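Local coordinates for transketolase (Campylobacter jejuni, PDB 3L84), which belongs to the thiamine diphosphate-dependent transketolase family, each chain combining two thiamine diphosphate-binding-type domains with a C-terminal domain, in a two-chain assembly, at residues L519-K524 with C554-M559; A526-L531 with E580-E585; L46-K51 with S79-S84; R58-F63 with I142-Y147. All coordinates share one frame; numbering follows the deposited sequence.

Contact 1: L519-K524 with C554-M559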
loop_
_atom_site.group_PDB
_atom_site.type_symbol
_atom_site.label_atom_id
_atom_site.label_comp_id
_atom_site.label_asym_id
_atom_site.label_seq_id
_atom_site.Cartn_x
_atom_site.Cartn_y
_atom_site.Cartn_z
ATOM N N LEU A 519 -15.608 -6.505 30.971
ATOM C CA LEU A 519 -15.571 -7.832 31.599
ATOM C C LEU A 519 -16.725 -8.726 31.141
ATOM O O LEU A 519 -17.879 -8.323 31.217
ATOM C CB LEU A 519 -15.609 -7.707 33.133
ATOM C CG LEU A 519 -14.310 -7.304 33.820
ATOM C CD1 LEU A 519 -14.579 -6.894 35.243
ATOM C CD2 LEU A 519 -13.303 -8.467 33.769
ATOM N N LEU A 520 -16.399 -9.938 30.688
ATOM C CA LEU A 520 -17.365 -11.022 30.428
ATOM C C LEU A 520 -17.466 -11.957 31.623
ATOM O O LEU A 520 -18.464 -12.659 31.784
ATOM C CB LEU A 520 -16.941 -11.883 29.213
ATOM C CG LEU A 520 -17.091 -11.187 27.905
ATOM C CD1 LEU A 520 -16.441 -12.016 26.823
ATOM C CD2 LEU A 520 -18.567 -10.963 27.586
ATOM N N LYS A 521 -16.403 -12.029 32.422
ATOM C CA LYS A 521 -16.357 -12.916 33.589
ATOM C C LYS A 521 -15.511 -12.222 34.605
ATOM O O LYS A 521 -14.443 -11.694 34.266
ATOM C CB LYS A 521 -15.763 -14.286 33.223
ATOM C CG LYS A 521 -15.679 -15.287 34.350
ATOM C CD LYS A 521 -15.092 -16.582 33.804
ATOM C CE LYS A 521 -14.815 -17.621 34.852
ATOM N NZ LYS A 521 -14.708 -18.946 34.162
ATOM N N GLU A 522 -15.992 -12.171 35.841
ATOM C CA GLU A 522 -15.280 -11.500 36.925
ATOM C C GLU A 522 -15.299 -12.391 38.132
ATOM O O GLU A 522 -16.360 -12.847 38.542
ATOM C CB GLU A 522 -15.918 -10.158 37.264
ATOM C CG GLU A 522 -15.144 -9.288 38.287
ATOM C CD GLU A 522 -15.679 -7.885 38.466
ATOM O OE1 GLU A 522 -16.891 -7.665 38.278
ATOM O OE2 GLU A 522 -14.890 -6.994 38.834
ATOM N N SER A 523 -14.129 -12.587 38.709
ATOM C CA SER A 523 -13.979 -13.411 39.897
ATOM C C SER A 523 -13.254 -12.640 40.979
ATOM O O SER A 523 -12.264 -11.945 40.705
ATOM C CB SER A 523 -13.202 -14.685 39.564
ATOM O OG SER A 523 -13.848 -15.428 38.541
ATOM N N LYS A 524 -13.718 -12.819 42.218
ATOM C CA LYS A 524 -13.064 -12.241 43.375
ATOM C C LYS A 524 -11.636 -12.786 43.473
ATOM O O LYS A 524 -11.384 -13.977 43.247
ATOM C CB LYS A 524 -13.868 -12.554 44.645
ATOM N N CYS A 554 -10.403 -16.455 37.685
ATOM C CA CYS A 554 -10.085 -15.714 36.470
ATOM C C CYS A 554 -11.085 -14.625 36.117
ATOM O O CYS A 554 -12.296 -14.769 36.357
ATOM C CB CYS A 554 -10.088 -16.644 35.277
ATOM S SG CYS A 554 -8.856 -17.878 35.281
ATOM N N ASN A 555 -10.563 -13.512 35.619
ATOM C CA ASN A 555 -11.341 -12.557 34.827
ATOM C C ASN A 555 -11.203 -12.893 33.352
ATOM O O ASN A 555 -10.173 -13.389 32.930
ATOM C CB ASN A 555 -10.857 -11.109 35.053
ATOM C CG ASN A 555 -11.326 -10.501 36.365
ATOM O OD1 ASN A 555 -12.013 -11.140 37.186
ATOM N ND2 ASN A 555 -10.988 -9.216 36.545
ATOM N N VAL A 556 -12.233 -12.578 32.560
ATOM C CA VAL A 556 -12.142 -12.623 31.107
ATOM C C VAL A 556 -12.635 -11.281 30.590
ATOM O O VAL A 556 -13.735 -10.832 30.932
ATOM C CB VAL A 556 -12.972 -13.752 30.492
ATOM C CG1 VAL A 556 -12.853 -13.719 28.974
ATOM C CG2 VAL A 556 -12.522 -15.138 31.029
ATOM N N VAL A 557 -11.791 -10.667 29.788
ATOM C CA VAL A 557 -12.025 -9.386 29.175
ATOM C C VAL A 557 -12.130 -9.531 27.675
ATOM O O VAL A 557 -11.253 -10.135 27.042
ATOM C CB VAL A 557 -10.850 -8.432 29.504
ATOM C CG1 VAL A 557 -10.932 -7.121 28.667
ATOM C CG2 VAL A 557 -10.781 -8.109 31.006
ATOM N N SER A 558 -13.213 -8.987 27.125
ATOM C CA SER A 558 -13.337 -8.815 25.685
ATOM C C SER A 558 -12.907 -7.399 25.312
ATOM O O SER A 558 -13.350 -6.429 25.950
ATOM C CB SER A 558 -14.761 -9.082 25.217
ATOM O OG SER A 558 -14.841 -8.912 23.791
HETATM N N MSE A 559 -12.021 -7.283 24.338
HETATM C CA MSE A 559 -11.492 -6.000 23.904
HETATM C C MSE A 559 -11.783 -5.787 22.424
HETATM O O MSE A 559 -10.886 -5.894 21.561
HETATM C CB MSE A 559 -9.989 -5.926 24.175
HETATM C CG MSE A 559 -9.379 -4.524 23.941
HETATM SE SE MSE A 559 -7.472 -4.452 23.972
HETATM C CE MSE A 559 -7.206 -5.531 22.392
HETATM O O HOH W 1 -12.273 -7.426 38.754
#
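N555 reaches across to the main chain of S523, its OD1 accepting from S523 N at 3.0 Å in a nearly straight bond (166°) that arrives almost on the C=O axis. Its CG stands anti to the carbonyl carbon, chi1 -77°, which carries the amide toward the edge strand. L519 CD2 lies against that amide, 3.7 Å from N555 ND2, and also touches V557 CG2. E522 runs beside N555, and a water links E522 OE2 to N555 ND2; E522 OE1 forms a salt bridge with R575. On the other face K521 CB packs 3.9 Å from V556 CB, and the extended chain carries CD along V556 CG2. L520 places CD1 3.7 Å from S558 CB. A classic beta bulge sets L520 and K521 opposite V556: V556 O accepts from L520 N at 2.8 Å and from K521 N at 3.3 Å, while V556 N returns a bond to K521 O. This pairs strand 518-521 antiparallel with strand 554-558 in the C-terminal domain. Past the bulge a side-chain amide takes over the pairing, and because N555 ND2 also donates to L576 O, both ends of the amide are engaged and its rotation is fixed.

Contact 2: A526-L531 with E580-E585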
loop_
_atom_site.group_PDB
_atom_site.type_symbol
_atom_site.label_atom_id
_atom_site.label_comp_id
_atom_site.label_asym_id
_atom_site.label_seq_id
_atom_site.Cartn_x
_atom_site.Cartn_y
_atom_site.Cartn_z
ATOM N N ALA A 526 -9.094 -12.566 41.537
ATOM C CA ALA A 526 -8.642 -13.198 40.322
ATOM C C ALA A 526 -7.137 -13.283 40.313
ATOM O O ALA A 526 -6.458 -12.307 40.611
ATOM C CB ALA A 526 -9.137 -12.408 39.091
ATOM N N LYS A 527 -6.638 -14.459 39.955
ATOM C CA LYS A 527 -5.240 -14.714 39.793
ATOM C C LYS A 527 -4.781 -14.419 38.369
ATOM O O LYS A 527 -3.606 -14.094 38.163
ATOM C CB LYS A 527 -4.951 -16.189 40.103
ATOM C CG LYS A 527 -5.313 -16.641 41.528
ATOM C CD LYS A 527 -4.504 -15.872 42.568
ATOM C CE LYS A 527 -4.675 -16.450 43.973
ATOM N NZ LYS A 527 -3.610 -15.945 44.893
ATOM N N PHE A 528 -5.693 -14.578 37.411
ATOM C CA PHE A 528 -5.383 -14.360 35.991
ATOM C C PHE A 528 -6.488 -13.560 35.362
ATOM O O PHE A 528 -7.646 -13.721 35.750
ATOM C CB PHE A 528 -5.310 -15.671 35.216
ATOM C CG PHE A 528 -4.262 -16.604 35.704
ATOM C CD1 PHE A 528 -2.919 -16.287 35.585
ATOM C CD2 PHE A 528 -4.613 -17.818 36.273
ATOM C CE1 PHE A 528 -1.959 -17.156 36.046
ATOM C CE2 PHE A 528 -3.647 -18.689 36.745
ATOM C CZ PHE A 528 -2.324 -18.347 36.621
ATOM N N THR A 529 -6.145 -12.725 34.377
ATOM C CA THR A 529 -7.113 -12.097 33.497
ATOM C C THR A 529 -6.763 -12.494 32.087
ATOM O O THR A 529 -5.614 -12.303 31.681
ATOM C CB THR A 529 -7.155 -10.561 33.653
ATOM O OG1 THR A 529 -7.553 -10.229 34.994
ATOM C CG2 THR A 529 -8.134 -9.925 32.675
ATOM N N LEU A 530 -7.719 -13.063 31.353
ATOM C CA LEU A 530 -7.521 -13.424 29.942
ATOM C C LEU A 530 -8.215 -12.365 29.123
ATOM O O LEU A 530 -9.421 -12.148 29.310
ATOM C CB LEU A 530 -8.111 -14.804 29.664
ATOM C CG LEU A 530 -7.417 -16.004 30.359
ATOM C CD1 LEU A 530 -7.653 -16.138 31.849
ATOM C CD2 LEU A 530 -7.888 -17.275 29.664
ATOM N N LEU A 531 -7.467 -11.677 28.299
ATOM C CA LEU A 531 -7.925 -10.559 27.487
ATOM C C LEU A 531 -7.833 -10.971 26.024
ATOM O O LEU A 531 -6.753 -11.419 25.589
ATOM C CB LEU A 531 -7.041 -9.329 27.759
ATOM C CG LEU A 531 -7.379 -8.067 27.000
ATOM C CD1 LEU A 531 -7.049 -6.819 27.809
ATOM C CD2 LEU A 531 -6.688 -8.051 25.672
ATOM N N GLU A 580 -2.264 -11.720 36.953
ATOM C CA GLU A 580 -1.391 -11.788 35.791
ATOM C C GLU A 580 -2.284 -11.770 34.556
ATOM O O GLU A 580 -3.224 -12.574 34.408
ATOM C CB GLU A 580 -0.569 -13.056 35.862
ATOM C CG GLU A 580 0.540 -13.147 34.833
ATOM C CD GLU A 580 1.569 -14.201 35.215
ATOM O OE1 GLU A 580 2.745 -13.840 35.487
ATOM O OE2 GLU A 580 1.191 -15.387 35.333
ATOM N N VAL A 581 -2.030 -10.813 33.667
ATOM C CA VAL A 581 -2.897 -10.528 32.504
ATOM C C VAL A 581 -2.260 -11.129 31.274
ATOM O O VAL A 581 -1.105 -10.810 30.964
ATOM C CB VAL A 581 -3.082 -9.023 32.326
ATOM C CG1 VAL A 581 -4.026 -8.735 31.143
ATOM C CG2 VAL A 581 -3.626 -8.356 33.633
ATOM N N ILE A 582 -3.009 -11.988 30.591
ATOM C CA ILE A 582 -2.560 -12.672 29.390
ATOM C C ILE A 582 -3.452 -12.218 28.233
ATOM O O ILE A 582 -4.670 -12.435 28.251
ATOM C CB ILE A 582 -2.588 -14.187 29.514
ATOM C CG1 ILE A 582 -1.768 -14.672 30.733
ATOM C CG2 ILE A 582 -2.087 -14.847 28.215
ATOM C CD1 ILE A 582 -2.558 -14.894 31.994
ATOM N N GLY A 583 -2.831 -11.600 27.238
ATOM C CA GLY A 583 -3.514 -11.201 26.008
ATOM C C GLY A 583 -3.473 -12.311 24.983
ATOM O O GLY A 583 -2.428 -12.976 24.846
ATOM N N VAL A 584 -4.581 -12.586 24.308
ATOM C CA VAL A 584 -4.692 -13.677 23.377
ATOM C C VAL A 584 -5.340 -13.184 22.074
ATOM O O VAL A 584 -6.490 -12.744 22.054
ATOM C CB VAL A 584 -5.561 -14.799 23.980
ATOM C CG1 VAL A 584 -5.619 -15.973 23.019
ATOM C CG2 VAL A 584 -5.052 -15.226 25.393
ATOM N N GLU A 585 -4.587 -13.238 20.973
ATOM C CA GLU A 585 -5.068 -12.789 19.676
ATOM C C GLU A 585 -4.352 -13.572 18.585
ATOM O O GLU A 585 -3.170 -13.794 18.674
ATOM C CB GLU A 585 -4.805 -11.288 19.458
ATOM C CG GLU A 585 -5.745 -10.356 20.176
ATOM C CD GLU A 585 -5.621 -8.896 19.746
ATOM O OE1 GLU A 585 -4.519 -8.414 19.326
ATOM O OE2 GLU A 585 -6.626 -8.201 19.898
#
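F528 and E580 sit side by side at the start of two parallel strands, 528-532 and 580-584, neighbours in the mixed sheet of the C-terminal domain. This is the looser, more solvent-accessible end. K527 is exposed and sends its chain away, although K527 O still accepts from E580 N at 3.0 Å. The glutamate, CG anti to its backbone N (chi1 -171°), runs out next to the F528 ring, with OE2 at the ring edge 3.7 Å from F528 CE1 and the carboxylate and ring planes 21° apart. K527 CB lies over one face of that ring, toward the rim.

Further along, everything is buried. I582 CD1 meets F528 CD1 at 3.9 Å, and both residues, together with L530, pack on I629 of helix 622-629; L530 also touches C540, S543 and L547 of helix 537-549. The opposite face of the sheet carries T529, V581 and L531. There V581 CG2 approaches T529 CB, and the T529 hydroxyl is satisfied by K578 O. Between the faces the main chains alternate regularly: T529 N bonds E580 O, and T529 O then accepts from I582 N at 2.8 Å. L531 N gives the straightest bond, to I582 O at 2.9 Å (175°). The ladder ends where V584 N donates to L531 O at 2.8 Å and V584 CB comes within 3.9 Å of the same oxygen.

Contact 3: L46-K51 with S79-S84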
loop_
_atom_site.group_PDB
_atom_site.type_symbol
_atom_site.label_atom_id
_atom_site.label_comp_id
_atom_site.label_asym_id
_atom_site.label_seq_id
_atom_site.Cartn_x
_atom_site.Cartn_y
_atom_site.Cartn_z
ATOM N N LEU A 46 -14.130 28.738 -12.873
ATOM C CA LEU A 46 -14.494 28.067 -11.636
ATOM C C LEU A 46 -15.701 28.736 -11.014
ATOM O O LEU A 46 -15.738 29.975 -10.853
ATOM C CB LEU A 46 -13.310 28.140 -10.665
ATOM C CG LEU A 46 -13.331 27.221 -9.461
ATOM C CD1 LEU A 46 -13.109 25.781 -9.941
ATOM C CD2 LEU A 46 -12.296 27.619 -8.438
ATOM N N LYS A 47 -16.698 27.922 -10.672
ATOM C CA LYS A 47 -17.900 28.389 -10.015
ATOM C C LYS A 47 -17.794 28.003 -8.538
ATOM O O LYS A 47 -17.684 26.810 -8.191
ATOM C CB LYS A 47 -19.093 27.724 -10.669
ATOM C CG LYS A 47 -20.437 28.171 -10.170
ATOM C CD LYS A 47 -21.519 27.206 -10.649
ATOM C CE LYS A 47 -21.410 25.859 -9.965
ATOM N NZ LYS A 47 -22.646 25.126 -10.050
ATOM N N HIS A 48 -17.761 28.993 -7.673
ATOM C CA HIS A 48 -17.506 28.798 -6.247
ATOM C C HIS A 48 -17.885 30.038 -5.468
ATOM O O HIS A 48 -17.906 31.143 -6.014
ATOM C CB HIS A 48 -16.029 28.411 -6.014
ATOM C CG HIS A 48 -14.999 29.461 -6.329
ATOM N ND1 HIS A 48 -14.832 30.091 -7.554
ATOM C CD2 HIS A 48 -14.005 29.916 -5.542
ATOM C CE1 HIS A 48 -13.795 30.920 -7.475
ATOM N NE2 HIS A 48 -13.265 30.814 -6.266
ATOM N N ASN A 49 -18.205 29.839 -4.198
ATOM C CA ASN A 49 -18.509 30.934 -3.290
ATOM C C ASN A 49 -17.454 31.006 -2.174
ATOM O O ASN A 49 -17.488 30.222 -1.244
ATOM C CB ASN A 49 -19.897 30.798 -2.673
ATOM C CG ASN A 49 -20.255 32.014 -1.866
ATOM O OD1 ASN A 49 -19.403 32.919 -1.695
ATOM N ND2 ASN A 49 -21.499 32.099 -1.429
ATOM N N PRO A 50 -16.477 31.925 -2.304
ATOM C CA PRO A 50 -15.437 32.052 -1.284
ATOM C C PRO A 50 -15.991 32.249 0.136
ATOM O O PRO A 50 -15.316 31.914 1.098
ATOM C CB PRO A 50 -14.638 33.271 -1.772
ATOM C CG PRO A 50 -14.858 33.325 -3.227
ATOM C CD PRO A 50 -16.316 32.905 -3.387
ATOM N N LYS A 51 -17.184 32.824 0.281
ATOM C CA LYS A 51 -17.753 33.062 1.605
ATOM C C LYS A 51 -18.614 31.880 2.075
ATOM O O LYS A 51 -19.100 31.876 3.213
ATOM C CB LYS A 51 -18.577 34.352 1.615
ATOM C CG LYS A 51 -17.785 35.580 1.201
ATOM C CD LYS A 51 -16.564 35.833 2.074
ATOM C CE LYS A 51 -15.964 37.223 1.800
ATOM N NZ LYS A 51 -14.567 37.408 2.345
ATOM N N SER A 79 -8.965 35.288 -3.901
ATOM C CA SER A 79 -10.372 35.100 -4.239
ATOM C C SER A 79 -11.332 35.447 -3.137
ATOM O O SER A 79 -12.564 35.446 -3.387
ATOM C CB SER A 79 -10.636 33.657 -4.666
ATOM O OG SER A 79 -9.900 33.355 -5.823
ATOM N N GLY A 80 -10.848 35.729 -1.912
ATOM C CA GLY A 80 -11.727 36.149 -0.834
ATOM C C GLY A 80 -12.091 35.100 0.172
ATOM O O GLY A 80 -13.000 35.339 0.987
ATOM N N TYR A 81 -11.402 33.971 0.188
ATOM C CA TYR A 81 -11.605 32.974 1.228
ATOM C C TYR A 81 -11.031 33.495 2.534
ATOM O O TYR A 81 -10.308 34.497 2.572
ATOM C CB TYR A 81 -10.944 31.667 0.841
ATOM C CG TYR A 81 -11.653 30.895 -0.244
ATOM C CD1 TYR A 81 -11.529 31.244 -1.564
ATOM C CD2 TYR A 81 -12.442 29.787 0.053
ATOM C CE1 TYR A 81 -12.159 30.503 -2.567
ATOM C CE2 TYR A 81 -13.083 29.067 -0.936
ATOM C CZ TYR A 81 -12.978 29.436 -2.219
ATOM O OH TYR A 81 -13.586 28.712 -3.232
ATOM N N ASP A 82 -11.310 32.778 3.623
ATOM C CA ASP A 82 -10.877 33.185 4.950
ATOM C C ASP A 82 -9.440 32.733 5.169
ATOM O O ASP A 82 -9.145 31.817 5.949
ATOM C CB ASP A 82 -11.815 32.570 5.997
ATOM C CG ASP A 82 -11.537 33.052 7.391
ATOM O OD1 ASP A 82 -10.925 34.134 7.569
ATOM O OD2 ASP A 82 -11.931 32.308 8.302
ATOM N N LEU A 83 -8.533 33.350 4.445
ATOM C CA LEU A 83 -7.091 33.085 4.520
ATOM C C LEU A 83 -6.466 34.431 4.253
ATOM O O LEU A 83 -6.755 35.021 3.197
ATOM C CB LEU A 83 -6.694 32.068 3.464
ATOM C CG LEU A 83 -5.352 31.410 3.579
ATOM C CD1 LEU A 83 -5.172 30.619 4.897
ATOM C CD2 LEU A 83 -5.009 30.482 2.390
ATOM N N SER A 84 -5.718 34.958 5.228
ATOM C CA SER A 84 -5.219 36.322 5.186
ATOM C C SER A 84 -3.816 36.424 4.603
ATOM O O SER A 84 -3.099 35.434 4.442
ATOM C CB SER A 84 -5.214 36.912 6.584
ATOM O OG SER A 84 -4.224 36.302 7.372
HETATM O O HOH W 2 -13.665 31.062 3.249
#
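P50 sets its CA over the centre of one face of the Y81 ring, the two side chains crossing at about a right angle in a CH-pi contact: P50 CA is 3.7 Å from the ring centroid and 8° off the ring normal, while P50 CB meets Y81 CD1 at the same distance. In the N-terminal thiamine diphosphate binding domain, the tyrosine follows a Schellman motif that ends helix 69-79, with G80 at positive phi, a backbone shape in which a CB would press on the carbonyl O of S79. The proline ring also covers that carbonyl, P50 CG coming within 3.1 Å of S79 O, which is buried and has no hydrogen-bond partner in the model. Next along, K51 bends at chi2 (-58°), bringing CD back over the helix end; its NZ donates to G80 O at 2.9 Å, in the plane of that carbonyl.

The turn carrying P50 is shaped by an Asx turn, N49 OD1 accepting from K51 N at 3.0 Å, while N49 ND2 is held by E301. Earlier in the same loop, H48 lies rim to rim with Y81, their planes 19° apart, and L46 CD2 sits over the centre of one face of the imidazole. Helix 293-310 covers the loop, A293 touching both H48 and P50. A water joins the two loops, donating to P50 O at 2.8 Å and accepting from D82 N at 2.9 Å.

Contact 4: R58-F63 with I142-Y147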
loop_
_atom_site.group_PDB
_atom_site.type_symbol
_atom_site.label_atom_id
_atom_site.label_comp_id
_atom_site.label_asym_id
_atom_site.label_seq_id
_atom_site.Cartn_x
_atom_site.Cartn_y
_atom_site.Cartn_z
ATOM N N ARG A 58 -20.963 23.764 -5.791
ATOM C CA ARG A 58 -19.719 24.387 -6.230
ATOM C C ARG A 58 -18.901 23.450 -7.118
ATOM O O ARG A 58 -18.928 22.229 -6.951
ATOM C CB ARG A 58 -18.865 24.790 -5.035
ATOM C CG ARG A 58 -18.282 23.637 -4.271
ATOM C CD ARG A 58 -17.713 24.070 -2.949
ATOM N NE ARG A 58 -17.027 22.982 -2.247
ATOM C CZ ARG A 58 -17.657 22.172 -1.418
ATOM N NH1 ARG A 58 -18.959 22.236 -1.229
ATOM N NH2 ARG A 58 -16.997 21.246 -0.750
ATOM N N ASP A 59 -18.132 24.003 -8.045
ATOM C CA ASP A 59 -17.075 23.213 -8.657
ATOM C C ASP A 59 -16.072 22.790 -7.577
ATOM O O ASP A 59 -15.794 23.552 -6.651
ATOM C CB ASP A 59 -16.320 24.004 -9.706
ATOM C CG ASP A 59 -17.125 24.308 -10.938
ATOM O OD1 ASP A 59 -18.168 23.661 -11.227
ATOM O OD2 ASP A 59 -16.735 25.249 -11.676
ATOM N N ARG A 60 -15.534 21.591 -7.708
ATOM C CA ARG A 60 -14.547 21.057 -6.765
ATOM C C ARG A 60 -13.169 21.148 -7.443
ATOM O O ARG A 60 -12.954 20.538 -8.481
ATOM C CB ARG A 60 -14.837 19.599 -6.345
ATOM C CG ARG A 60 -16.259 19.233 -5.843
ATOM C CD ARG A 60 -16.595 20.001 -4.626
ATOM N NE ARG A 60 -17.684 19.430 -3.800
ATOM C CZ ARG A 60 -18.995 19.604 -4.003
ATOM N NH1 ARG A 60 -19.437 20.259 -5.068
ATOM N NH2 ARG A 60 -19.895 19.159 -3.121
ATOM N N LEU A 61 -12.224 21.859 -6.835
ATOM C CA LEU A 61 -10.872 22.015 -7.306
ATOM C C LEU A 61 -9.965 21.174 -6.433
ATOM O O LEU A 61 -10.014 21.294 -5.214
ATOM C CB LEU A 61 -10.460 23.472 -7.221
ATOM C CG LEU A 61 -9.029 23.856 -7.573
ATOM C CD1 LEU A 61 -8.747 23.486 -8.999
ATOM C CD2 LEU A 61 -8.806 25.363 -7.275
ATOM N N VAL A 62 -9.162 20.313 -7.037
ATOM C CA VAL A 62 -8.203 19.459 -6.327
ATOM C C VAL A 62 -6.783 19.651 -6.877
ATOM O O VAL A 62 -6.537 19.406 -8.066
ATOM C CB VAL A 62 -8.548 17.982 -6.458
ATOM C CG1 VAL A 62 -7.508 17.083 -5.719
ATOM C CG2 VAL A 62 -9.976 17.678 -5.937
ATOM N N PHE A 63 -5.851 20.038 -6.026
ATOM C CA PHE A 63 -4.410 20.047 -6.351
ATOM C C PHE A 63 -3.848 18.688 -5.964
ATOM O O PHE A 63 -3.538 18.484 -4.803
ATOM C CB PHE A 63 -3.668 21.129 -5.559
ATOM C CG PHE A 63 -3.737 22.513 -6.127
ATOM C CD1 PHE A 63 -4.932 23.115 -6.439
ATOM C CD2 PHE A 63 -2.569 23.282 -6.240
ATOM C CE1 PHE A 63 -4.963 24.444 -6.968
ATOM C CE2 PHE A 63 -2.608 24.577 -6.728
ATOM C CZ PHE A 63 -3.810 25.145 -7.091
ATOM N N ILE A 142 -27.649 19.454 -9.294
ATOM C CA ILE A 142 -26.246 19.042 -9.305
ATOM C C ILE A 142 -25.738 19.034 -10.725
ATOM O O ILE A 142 -26.202 18.254 -11.557
ATOM C CB ILE A 142 -26.025 17.673 -8.659
ATOM C CG1 ILE A 142 -26.488 17.691 -7.196
ATOM C CG2 ILE A 142 -24.542 17.262 -8.761
ATOM C CD1 ILE A 142 -25.620 18.489 -6.215
ATOM N N ASP A 143 -24.832 19.953 -11.021
ATOM C CA ASP A 143 -24.342 20.134 -12.409
ATOM C C ASP A 143 -22.901 20.656 -12.528
ATOM O O ASP A 143 -22.468 21.067 -13.594
ATOM C CB ASP A 143 -25.305 20.958 -13.230
ATOM C CG ASP A 143 -25.344 22.384 -12.805
ATOM O OD1 ASP A 143 -24.544 22.783 -11.922
ATOM O OD2 ASP A 143 -26.188 23.146 -13.360
ATOM N N HIS A 144 -22.140 20.553 -11.476
ATOM C CA HIS A 144 -20.859 21.248 -11.374
ATOM C C HIS A 144 -19.740 20.376 -11.976
ATOM O O HIS A 144 -19.937 19.213 -12.361
ATOM C CB HIS A 144 -20.586 21.542 -9.898
ATOM C CG HIS A 144 -20.401 20.319 -9.073
ATOM N ND1 HIS A 144 -19.199 19.640 -8.988
ATOM C CD2 HIS A 144 -21.285 19.600 -8.337
ATOM C CE1 HIS A 144 -19.346 18.603 -8.183
ATOM N NE2 HIS A 144 -20.606 18.545 -7.779
ATOM N N LYS A 145 -18.569 20.978 -12.083
ATOM C CA LYS A 145 -17.362 20.293 -12.557
ATOM C C LYS A 145 -16.459 19.903 -11.408
ATOM O O LYS A 145 -16.608 20.381 -10.273
ATOM C CB LYS A 145 -16.613 21.200 -13.529
ATOM C CG LYS A 145 -17.404 21.558 -14.772
ATOM C CD LYS A 145 -17.671 20.377 -15.697
ATOM C CE LYS A 145 -18.479 20.776 -16.943
ATOM N NZ LYS A 145 -18.783 19.575 -17.744
ATOM N N ILE A 146 -15.494 19.043 -11.733
ATOM C CA ILE A 146 -14.395 18.649 -10.851
ATOM C C ILE A 146 -13.126 18.867 -11.633
ATOM O O ILE A 146 -12.951 18.272 -12.717
ATOM C CB ILE A 146 -14.483 17.192 -10.405
ATOM C CG1 ILE A 146 -15.794 16.911 -9.627
ATOM C CG2 ILE A 146 -13.256 16.851 -9.547
ATOM C CD1 ILE A 146 -17.081 16.758 -10.396
ATOM N N TYR A 147 -12.306 19.807 -11.188
ATOM C CA TYR A 147 -11.023 20.153 -11.808
ATOM C C TYR A 147 -9.904 19.622 -10.949
ATOM O O TYR A 147 -9.855 19.863 -9.742
ATOM C CB TYR A 147 -10.860 21.675 -11.922
ATOM C CG TYR A 147 -11.836 22.352 -12.840
ATOM C CD1 TYR A 147 -11.654 22.345 -14.219
ATOM C CD2 TYR A 147 -12.947 23.030 -12.338
ATOM C CE1 TYR A 147 -12.535 23.015 -15.056
ATOM C CE2 TYR A 147 -13.850 23.667 -13.169
ATOM C CZ TYR A 147 -13.653 23.646 -14.542
ATOM O OH TYR A 147 -14.515 24.279 -15.444
HETATM O O HOH W 3 -16.676 25.422 -14.358
#
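D59 OD1 accepts from K145 N at 2.8 Å in a nearly straight bond (172°), the donor standing above the carboxylate plane. The other oxygen, D59 OD2, takes K47 N and a water that also accepts from Y147 OH, so both oxygens of this buried carboxylate are engaged. K145 O is gripped twice, by R60 N at 3.0 Å and by H144 ND1 at 3.0 Å, the latter in the plane of the imidazole. H144 points its CB at the other segment, and CG sits between the backbone N and the carbonyl carbon (chi1 65°). The R60 guanidinium then lies flat on the ring, centres 4.6 Å apart and planes at 27°, with NH1 over the rim. On that same ring face is R58 O, which accepts from R60 NH1 at 2.8 Å. Y404 braces the pair from outside, its OH bonded to H144 NE2 and its carbonyl O to R60 NH2; E110, in a salt bridge with R58, probably offsets some of the clustered arginine charge.

Parallel pairing continues as Y147 N bonds R60 O and V62 N bonds Y147 O. L61 CD1 crosses to Y147 CB at 4.0 Å, and D59 OD2 lies at the tyrosine edge, 3.6 Å from Y147 CE2. Strand 60-63 is outermost, within this chain, in the parallel sheet of the thiamine diphosphate binding domain, where 146-151 pairs onward with 175-181; helix 118-137 packs on V62 and I146, and helix 30-42 on L61 and Y147.

In the fold
From the N terminus, contact 3 opens at 46-51 and closes at 79-84, joining the loop after helix 30-42 to the end of helix 69-79. Contact 4 opens inside that span at 58-63 and closes at 142-147, so the two cross; they touch where K47 O meets D59 N, tying the loop to the edge of the N-terminal parallel sheet. Much later, contact 1 opens at 519-524 and closes at 554-559; contact 2 opens between them at 526-531 and closes beyond, at 580-585, so these also cross. Both build one C-terminal sheet, in which 554-558 and 528-532 are adjacent strands. The centres of contacts 1 and 3 lie about 56 Å apart.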